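Local atomic coordinates of MDM10 isoform 1 (Saccharomyces cerevisiae, PDB entry 7BTX), a protein that helps tether the endoplasmic reticulum to mitochondria as part of the ERMES complex and takes part in late assembly of the outer-membrane TOM translocase. Residues D[159-171]-D[181-193]. Residues are numbered along the deposited sequence; the frame is centred on the assembly and turned at random.
Sequences KRLSPQTQFMLKG and VLTCYFQRDSHRN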
ATOM      1  N   LYS D 159      21.490 -31.293  16.576  1.00 43.51           N
ATOM      2  CA  LYS D 159      22.605 -32.221  16.689  1.00 43.51           C
ATOM      3  C   LYS D 159      22.201 -33.318  17.657  1.00 43.51           C
ATOM      4  O   LYS D 159      21.946 -33.037  18.830  1.00 43.51           O
ATOM      5  CB  LYS D 159      23.863 -31.518  17.202  1.00 43.51           C
ATOM      6  CG  LYS D 159      24.302 -30.289  16.435  1.00 43.51           C
ATOM      7  CD  LYS D 159      24.850 -30.661  15.085  1.00 43.51           C
ATOM      8  CE  LYS D 159      26.189 -31.345  15.212  1.00 43.51           C
ATOM      9  NZ  LYS D 159      26.688 -31.768  13.880  1.00 43.51           N
ATOM     10  N   ARG D 160      22.145 -34.561  17.187  1.00 50.12           N
ATOM     11  CA  ARG D 160      21.910 -35.670  18.111  1.00 50.12           C
ATOM     12  C   ARG D 160      23.262 -36.204  18.574  1.00 50.12           C
ATOM     13  O   ARG D 160      23.933 -36.984  17.898  1.00 50.12           O
ATOM     14  CB  ARG D 160      21.057 -36.760  17.486  1.00 50.12           C
ATOM     15  CG  ARG D 160      20.643 -37.773  18.532  1.00 50.12           C
ATOM     16  CD  ARG D 160      19.533 -38.671  18.080  1.00 50.12           C
ATOM     17  NE  ARG D 160      19.189 -39.633  19.118  1.00 50.12           N
ATOM     18  CZ  ARG D 160      18.313 -40.616  18.957  1.00 50.12           C
ATOM     19  NH1 ARG D 160      18.059 -41.454  19.950  1.00 50.12           N
ATOM     20  NH2 ARG D 160      17.696 -40.769  17.798  1.00 50.12           N
ATOM     21  N   LEU D 161      23.652 -35.776  19.772  1.00 49.65           N
ATOM     22  CA  LEU D 161      25.005 -35.949  20.279  1.00 49.65           C
ATOM     23  C   LEU D 161      25.279 -37.341  20.833  1.00 49.65           C
ATOM     24  O   LEU D 161      26.440 -37.706  21.041  1.00 49.65           O
ATOM     25  CB  LEU D 161      25.270 -34.912  21.364  1.00 49.65           C
ATOM     26  CG  LEU D 161      25.049 -33.470  20.928  1.00 49.65           C
ATOM     27  CD1 LEU D 161      25.192 -32.544  22.108  1.00 49.65           C
ATOM     28  CD2 LEU D 161      26.041 -33.113  19.851  1.00 49.65           C
ATOM     29  N   SER D 162      24.228 -38.120  21.064  1.00 53.38           N
ATOM     30  CA  SER D 162      24.272 -39.379  21.798  1.00 53.38           C
ATOM     31  C   SER D 162      22.917 -40.040  21.571  1.00 53.38           C
ATOM     32  O   SER D 162      21.977 -39.341  21.174  1.00 53.38           O
ATOM     33  CB  SER D 162      24.562 -39.099  23.280  1.00 53.38           C
ATOM     34  OG  SER D 162      24.633 -40.252  24.092  1.00 53.38           O
ATOM     35  N   PRO D 163      22.748 -41.348  21.775  1.00 55.13           N
ATOM     36  CA  PRO D 163      21.417 -41.958  21.597  1.00 55.13           C
ATOM     37  C   PRO D 163      20.361 -41.542  22.618  1.00 55.13           C
ATOM     38  O   PRO D 163      19.201 -41.932  22.451  1.00 55.13           O
ATOM     39  CB  PRO D 163      21.724 -43.455  21.732  1.00 55.13           C
ATOM     40  CG  PRO D 163      22.998 -43.522  22.463  1.00 55.13           C
ATOM     41  CD  PRO D 163      23.775 -42.392  21.911  1.00 55.13           C
ATOM     42  N   GLN D 164      20.721 -40.782  23.649  1.00 54.66           N
ATOM     43  CA  GLN D 164      19.760 -40.296  24.623  1.00 54.66           C
ATOM     44  C   GLN D 164      20.045 -38.842  24.960  1.00 54.66           C
ATOM     45  O   GLN D 164      19.905 -38.432  26.113  1.00 54.66           O
ATOM     46  CB  GLN D 164      19.808 -41.155  25.884  1.00 54.66           C
ATOM     47  CG  GLN D 164      19.105 -42.495  25.754  1.00 54.66           C
ATOM     48  CD  GLN D 164      19.301 -43.368  26.968  1.00 54.66           C
ATOM     49  OE1 GLN D 164      19.895 -42.949  27.957  1.00 54.66           O
ATOM     50  NE2 GLN D 164      18.802 -44.595  26.898  1.00 54.66           N
ATOM     51  N   THR D 165      20.462 -38.060  23.968  1.00 50.35           N
ATOM     52  CA  THR D 165      20.876 -36.674  24.147  1.00 50.35           C
ATOM     53  C   THR D 165      20.771 -35.967  22.803  1.00 50.35           C
ATOM     54  O   THR D 165      21.135 -36.532  21.772  1.00 50.35           O
ATOM     55  CB  THR D 165      22.309 -36.601  24.706  1.00 50.35           C
ATOM     56  OG1 THR D 165      22.343 -37.128  26.036  1.00 50.35           O
ATOM     57  CG2 THR D 165      22.866 -35.207  24.717  1.00 50.35           C
ATOM     58  N   GLN D 166      20.250 -34.742  22.819  1.00 45.00           N
ATOM     59  CA  GLN D 166      20.142 -33.953  21.605  1.00 45.00           C
ATOM     60  C   GLN D 166      20.392 -32.495  21.940  1.00 45.00           C
ATOM     61  O   GLN D 166      20.105 -32.046  23.049  1.00 45.00           O
ATOM     62  CB  GLN D 166      18.770 -34.119  20.963  1.00 45.00           C
ATOM     63  CG  GLN D 166      18.775 -33.994  19.475  1.00 45.00           C
ATOM     64  CD  GLN D 166      17.395 -34.075  18.903  1.00 45.00           C
ATOM     65  OE1 GLN D 166      16.567 -33.205  19.147  1.00 45.00           O
ATOM     66  NE2 GLN D 166      17.129 -35.123  18.142  1.00 45.00           N
ATOM     67  N   PHE D 167      20.930 -31.762  20.975  1.00 40.99           N
ATOM     68  CA  PHE D 167      21.150 -30.331  21.107  1.00 40.99           C
ATOM     69  C   PHE D 167      20.409 -29.630  19.984  1.00 40.99           C
ATOM     70  O   PHE D 167      20.279 -30.175  18.888  1.00 40.99           O
ATOM     71  CB  PHE D 167      22.638 -29.985  21.060  1.00 40.99           C
ATOM     72  CG  PHE D 167      22.923 -28.516  21.156  1.00 40.99           C
ATOM     73  CD1 PHE D 167      22.726 -27.836  22.343  1.00 40.99           C
ATOM     74  CD2 PHE D 167      23.375 -27.813  20.053  1.00 40.99           C
ATOM     75  CE1 PHE D 167      22.979 -26.483  22.432  1.00 40.99           C
ATOM     76  CE2 PHE D 167      23.630 -26.460  20.135  1.00 40.99           C
ATOM     77  CZ  PHE D 167      23.432 -25.796  21.327  1.00 40.99           C
ATOM     78  N   MET D 168      19.917 -28.425  20.254  1.00 41.62           N
ATOM     79  CA  MET D 168      19.140 -27.695  19.270  1.00 41.62           C
ATOM     80  C   MET D 168      19.398 -26.208  19.400  1.00 41.62           C
ATOM     81  O   MET D 168      19.456 -25.681  20.507  1.00 41.62           O
ATOM     82  CB  MET D 168      17.651 -27.952  19.439  1.00 41.62           C
ATOM     83  CG  MET D 168      17.120 -29.138  18.690  1.00 41.62           C
ATOM     84  SD  MET D 168      15.331 -29.074  18.669  1.00 41.62           S
ATOM     85  CE  MET D 168      15.079 -27.361  18.240  1.00 41.62           C
ATOM     86  N   LEU D 169      19.544 -25.541  18.265  1.00 38.70           N
ATOM     87  CA  LEU D 169      19.600 -24.092  18.192  1.00 38.70           C
ATOM     88  C   LEU D 169      18.431 -23.602  17.355  1.00 38.70           C
ATOM     89  O   LEU D 169      17.963 -24.296  16.455  1.00 38.70           O
ATOM     90  CB  LEU D 169      20.914 -23.616  17.578  1.00 38.70           C
ATOM     91  CG  LEU D 169      22.054 -23.297  18.533  1.00 38.70           C
ATOM     92  CD1 LEU D 169      23.369 -23.481  17.828  1.00 38.70           C
ATOM     93  CD2 LEU D 169      21.923 -21.879  19.018  1.00 38.70           C
ATOM     94  N   LYS D 170      17.952 -22.399  17.662  1.00 39.74           N
ATOM     95  CA  LYS D 170      16.799 -21.854  16.946  1.00 39.74           C
ATOM     96  C   LYS D 170      16.935 -20.330  16.943  1.00 39.74           C
ATOM     97  O   LYS D 170      16.558 -19.669  17.909  1.00 39.74           O
ATOM     98  CB  LYS D 170      15.495 -22.280  17.576  1.00 39.74           C
ATOM     99  CG  LYS D 170      14.797 -23.435  16.902  1.00 39.74           C
ATOM    100  CD  LYS D 170      13.660 -23.924  17.767  1.00 39.74           C
ATOM    101  CE  LYS D 170      12.692 -24.790  16.997  1.00 39.74           C
ATOM    102  NZ  LYS D 170      11.704 -25.436  17.898  1.00 39.74           N
ATOM    103  N   GLY D 171      17.457 -19.793  15.850  1.00 40.02           N
ATOM    104  CA  GLY D 171      17.556 -18.363  15.690  1.00 40.02           C
ATOM    105  C   GLY D 171      16.432 -17.800  14.849  1.00 40.02           C
ATOM    106  O   GLY D 171      15.920 -18.434  13.932  1.00 40.02           O
ATOM    107  N   VAL D 181      16.558 -13.236  18.292  1.00 52.03           N
ATOM    108  CA  VAL D 181      16.272 -14.216  19.334  1.00 52.03           C
ATOM    109  C   VAL D 181      17.021 -15.502  19.029  1.00 52.03           C
ATOM    110  O   VAL D 181      16.868 -16.073  17.948  1.00 52.03           O
ATOM    111  CB  VAL D 181      14.759 -14.471  19.446  1.00 52.03           C
ATOM    112  CG1 VAL D 181      14.483 -15.707  20.263  1.00 52.03           C
ATOM    113  CG2 VAL D 181      14.073 -13.285  20.067  1.00 52.03           C
ATOM    114  N   LEU D 182      17.829 -15.973  19.974  1.00 48.62           N
ATOM    115  CA  LEU D 182      18.653 -17.157  19.775  1.00 48.62           C
ATOM    116  C   LEU D 182      18.504 -18.070  20.979  1.00 48.62           C
ATOM    117  O   LEU D 182      19.035 -17.771  22.050  1.00 48.62           O
ATOM    118  CB  LEU D 182      20.115 -16.767  19.579  1.00 48.62           C
ATOM    119  CG  LEU D 182      21.067 -17.911  19.285  1.00 48.62           C
ATOM    120  CD1 LEU D 182      20.728 -18.512  17.945  1.00 48.62           C
ATOM    121  CD2 LEU D 182      22.488 -17.397  19.302  1.00 48.62           C
ATOM    122  N   THR D 183      17.796 -19.183  20.803  1.00 46.31           N
ATOM    123  CA  THR D 183      17.460 -20.078  21.899  1.00 46.31           C
ATOM    124  C   THR D 183      18.109 -21.440  21.707  1.00 46.31           C
ATOM    125  O   THR D 183      18.203 -21.947  20.590  1.00 46.31           O
ATOM    126  CB  THR D 183      15.955 -20.267  22.029  1.00 46.31           C
ATOM    127  OG1 THR D 183      15.509 -21.132  20.990  1.00 46.31           O
ATOM    128  CG2 THR D 183      15.232 -18.957  21.899  1.00 46.31           C
ATOM    129  N   CYS D 184      18.538 -22.035  22.817  1.00 46.16           N
ATOM    130  CA  CYS D 184      19.178 -23.340  22.837  1.00 46.16           C
ATOM    131  C   CYS D 184      18.292 -24.355  23.547  1.00 46.16           C
ATOM    132  O   CYS D 184      17.574 -24.027  24.491  1.00 46.16           O
ATOM    133  CB  CYS D 184      20.536 -23.271  23.536  1.00 46.16           C
ATOM    134  SG  CYS D 184      21.729 -22.194  22.741  1.00 46.16           S
ATOM    135  N   TYR D 185      18.351 -25.602  23.088  1.00 45.05           N
ATOM    136  CA  TYR D 185      17.554 -26.685  23.665  1.00 45.05           C
ATOM    137  C   TYR D 185      18.475 -27.880  23.853  1.00 45.05           C
ATOM    138  O   TYR D 185      18.769 -28.593  22.893  1.00 45.05           O
ATOM    139  CB  TYR D 185      16.372 -27.083  22.786  1.00 45.05           C
ATOM    140  CG  TYR D 185      15.331 -26.027  22.535  1.00 45.05           C
ATOM    141  CD1 TYR D 185      15.540 -25.029  21.600  1.00 45.05           C
ATOM    142  CD2 TYR D 185      14.122 -26.054  23.206  1.00 45.05           C
ATOM    143  CE1 TYR D 185      14.595 -24.078  21.364  1.00 45.05           C
ATOM    144  CE2 TYR D 185      13.165 -25.096  22.975  1.00 45.05           C
ATOM    145  CZ  TYR D 185      13.412 -24.109  22.051  1.00 45.05           C
ATOM    146  OH  TYR D 185      12.469 -23.144  21.800  1.00 45.05           O
ATOM    147  N   PHE D 186      18.918 -28.108  25.075  1.00 45.07           N
ATOM    148  CA  PHE D 186      19.542 -29.371  25.423  1.00 45.07           C
ATOM    149  C   PHE D 186      18.475 -30.283  26.001  1.00 45.07           C
ATOM    150  O   PHE D 186      17.644 -29.843  26.793  1.00 45.07           O
ATOM    151  CB  PHE D 186      20.666 -29.156  26.428  1.00 45.07           C
ATOM    152  CG  PHE D 186      21.471 -30.379  26.696  1.00 45.07           C
ATOM    153  CD1 PHE D 186      22.448 -30.781  25.810  1.00 45.07           C
ATOM    154  CD2 PHE D 186      21.252 -31.130  27.837  1.00 45.07           C
ATOM    155  CE1 PHE D 186      23.190 -31.903  26.055  1.00 45.07           C
ATOM    156  CE2 PHE D 186      21.989 -32.260  28.085  1.00 45.07           C
ATOM    157  CZ  PHE D 186      22.958 -32.644  27.196  1.00 45.07           C
ATOM    158  N   GLN D 187      18.486 -31.550  25.601  1.00 46.08           N
ATOM    159  CA  GLN D 187      17.423 -32.454  26.027  1.00 46.08           C
ATOM    160  C   GLN D 187      17.939 -33.879  26.134  1.00 46.08           C
ATOM    161  O   GLN D 187      18.425 -34.443  25.153  1.00 46.08           O
ATOM    162  CB  GLN D 187      16.235 -32.370  25.069  1.00 46.08           C
ATOM    163  CG  GLN D 187      16.604 -32.249  23.612  1.00 46.08           C
ATOM    164  CD  GLN D 187      15.437 -31.851  22.748  1.00 46.08           C
ATOM    165  OE1 GLN D 187      14.304 -31.786  23.214  1.00 46.08           O
ATOM    166  NE2 GLN D 187      15.707 -31.567  21.483  1.00 46.08           N
ATOM    167  N   ARG D 188      17.821 -34.461  27.328  1.00 52.88           N
ATOM    168  CA  ARG D 188      18.285 -35.821  27.586  1.00 52.88           C
ATOM    169  C   ARG D 188      17.076 -36.744  27.686  1.00 52.88           C
ATOM    170  O   ARG D 188      16.336 -36.745  28.664  1.00 52.88           O
ATOM    171  CB  ARG D 188      19.131 -35.874  28.850  1.00 52.88           C
ATOM    172  CG  ARG D 188      19.559 -37.286  29.229  1.00 52.88           C
ATOM    173  CD  ARG D 188      20.788 -37.299  30.118  1.00 52.88           C
ATOM    174  NE  ARG D 188      20.444 -37.232  31.533  1.00 52.88           N
ATOM    175  CZ  ARG D 188      20.867 -36.283  32.359  1.00 52.88           C
ATOM    176  NH1 ARG D 188      21.658 -35.317  31.911  1.00 52.88           N
ATOM    177  NH2 ARG D 188      20.505 -36.302  33.635  1.00 52.88           N
ATOM    178  N   ASP D 189      16.888 -37.549  26.650  1.00 57.77           N
ATOM    179  CA  ASP D 189      15.807 -38.521  26.650  1.00 57.77           C
ATOM    180  C   ASP D 189      16.176 -39.731  27.492  1.00 57.77           C
ATOM    181  O   ASP D 189      17.350 -40.007  27.735  1.00 57.77           O
ATOM    182  CB  ASP D 189      15.496 -38.971  25.226  1.00 57.77           C
ATOM    183  CG  ASP D 189      14.134 -39.615  25.096  1.00 57.77           C
ATOM    184  OD1 ASP D 189      13.323 -39.460  26.026  1.00 57.77           O
ATOM    185  OD2 ASP D 189      13.879 -40.283  24.072  1.00 57.77           O
ATOM    186  N   SER D 190      15.154 -40.434  27.961  1.00 61.34           N
ATOM    187  CA  SER D 190      15.280 -41.765  28.532  1.00 61.34           C
ATOM    188  C   SER D 190      14.031 -42.527  28.119  1.00 61.34           C
ATOM    189  O   SER D 190      13.320 -42.093  27.209  1.00 61.34           O
ATOM    190  CB  SER D 190      15.434 -41.711  30.049  1.00 61.34           C
ATOM    191  OG  SER D 190      15.174 -42.977  30.624  1.00 61.34           O
ATOM    192  N   HIS D 191      13.749 -43.662  28.745  1.00 68.17           N
ATOM    193  CA  HIS D 191      12.461 -44.295  28.504  1.00 68.17           C
ATOM    194  C   HIS D 191      11.485 -44.103  29.656  1.00 68.17           C
ATOM    195  O   HIS D 191      10.376 -44.647  29.607  1.00 68.17           O
ATOM    196  CB  HIS D 191      12.652 -45.781  28.190  1.00 68.17           C
ATOM    197  CG  HIS D 191      13.444 -46.027  26.942  1.00 68.17           C
ATOM    198  ND1 HIS D 191      14.737 -46.506  26.959  1.00 68.17           N
ATOM    199  CD2 HIS D 191      13.131 -45.838  25.639  1.00 68.17           C
ATOM    200  CE1 HIS D 191      15.182 -46.610  25.719  1.00 68.17           C
ATOM    201  NE2 HIS D 191      14.227 -46.211  24.899  1.00 68.17           N
ATOM    202  N   ARG D 192      11.870 -43.338  30.683  1.00 65.82           N
ATOM    203  CA  ARG D 192      10.958 -42.893  31.733  1.00 65.82           C
ATOM    204  C   ARG D 192      11.033 -41.386  31.955  1.00 65.82           C
ATOM    205  O   ARG D 192      10.385 -40.872  32.869  1.00 65.82           O
ATOM    206  CB  ARG D 192      11.240 -43.618  33.051  1.00 65.82           C
ATOM    207  CG  ARG D 192      11.285 -45.138  32.982  1.00 65.82           C
ATOM    208  CD  ARG D 192       9.900 -45.759  32.996  1.00 65.82           C
ATOM    209  NE  ARG D 192       9.431 -46.068  31.649  1.00 65.82           N
ATOM    210  CZ  ARG D 192       8.338 -46.773  31.381  1.00 65.82           C
ATOM    211  NH1 ARG D 192       7.989 -47.002  30.123  1.00 65.82           N
ATOM    212  NH2 ARG D 192       7.599 -47.258  32.369  1.00 65.82           N
ATOM    213  N   ASN D 193      11.791 -40.664  31.132  1.00 60.07           N
ATOM    214  CA  ASN D 193      12.002 -39.231  31.294  1.00 60.07           C
ATOM    215  C   ASN D 193      12.346 -38.620  29.946  1.00 60.07           C
ATOM    216  O   ASN D 193      12.863 -39.299  29.060  1.00 60.07           O
ATOM    217  CB  ASN D 193      13.140 -38.913  32.271  1.00 60.07           C
ATOM    218  CG  ASN D 193      12.739 -39.059  33.713  1.00 60.07           C
ATOM    219  OD1 ASN D 193      11.687 -38.583  34.126  1.00 60.07           O
ATOM    220  ND2 ASN D 193      13.574 -39.728  34.493  1.00 60.07           N
TER
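T165 holds its methyl CG2 anti to the backbone N (OG1 at chi1 -66°), and F186 likewise swings its ring anti to its own N (chi1 -172°); the methyl thus comes obliquely against the ring, with T165 CG2 3.6 Å from F186 CZ. L161 CD1 approaches the edge of the same ring more loosely. A serine in place of T165 lacks this methyl, and the F186 ring would probably lose a neighbour on that side and be freer to turn. Further along this face, L169 CD2 touches both L182 CD1 and C184 SG at 3.7 Å, and the C184 sulfur lies obliquely beside the F167 ring.

On the other face, the extended side chains of Q166 and Q187 run side by side with their amide planes 70° apart, Q166 OE1 lying 3.0 Å from Q187 NE2; Y13 OH hydrogen-bonds to NE2 and weakly to OE1, tying together these buried groups. M168 bends at chi3 and makes a Met-aromatic contact with Y185, SD 5.5 Å from the ring centroid, while K170 CD rests 3.7 Å from Y185 CE1.

Backbone hydrogen bonds, among them Q187 N to Q166 O at 3.1 Å, join the two antiparallel strands as a hairpin of the mitochondrial beta-barrel. Helix 5-16 covers the M168 and K170 side, and strands 152-162 and 194-199 continue the barrel wall beyond 165-171 and 181-189, respectively.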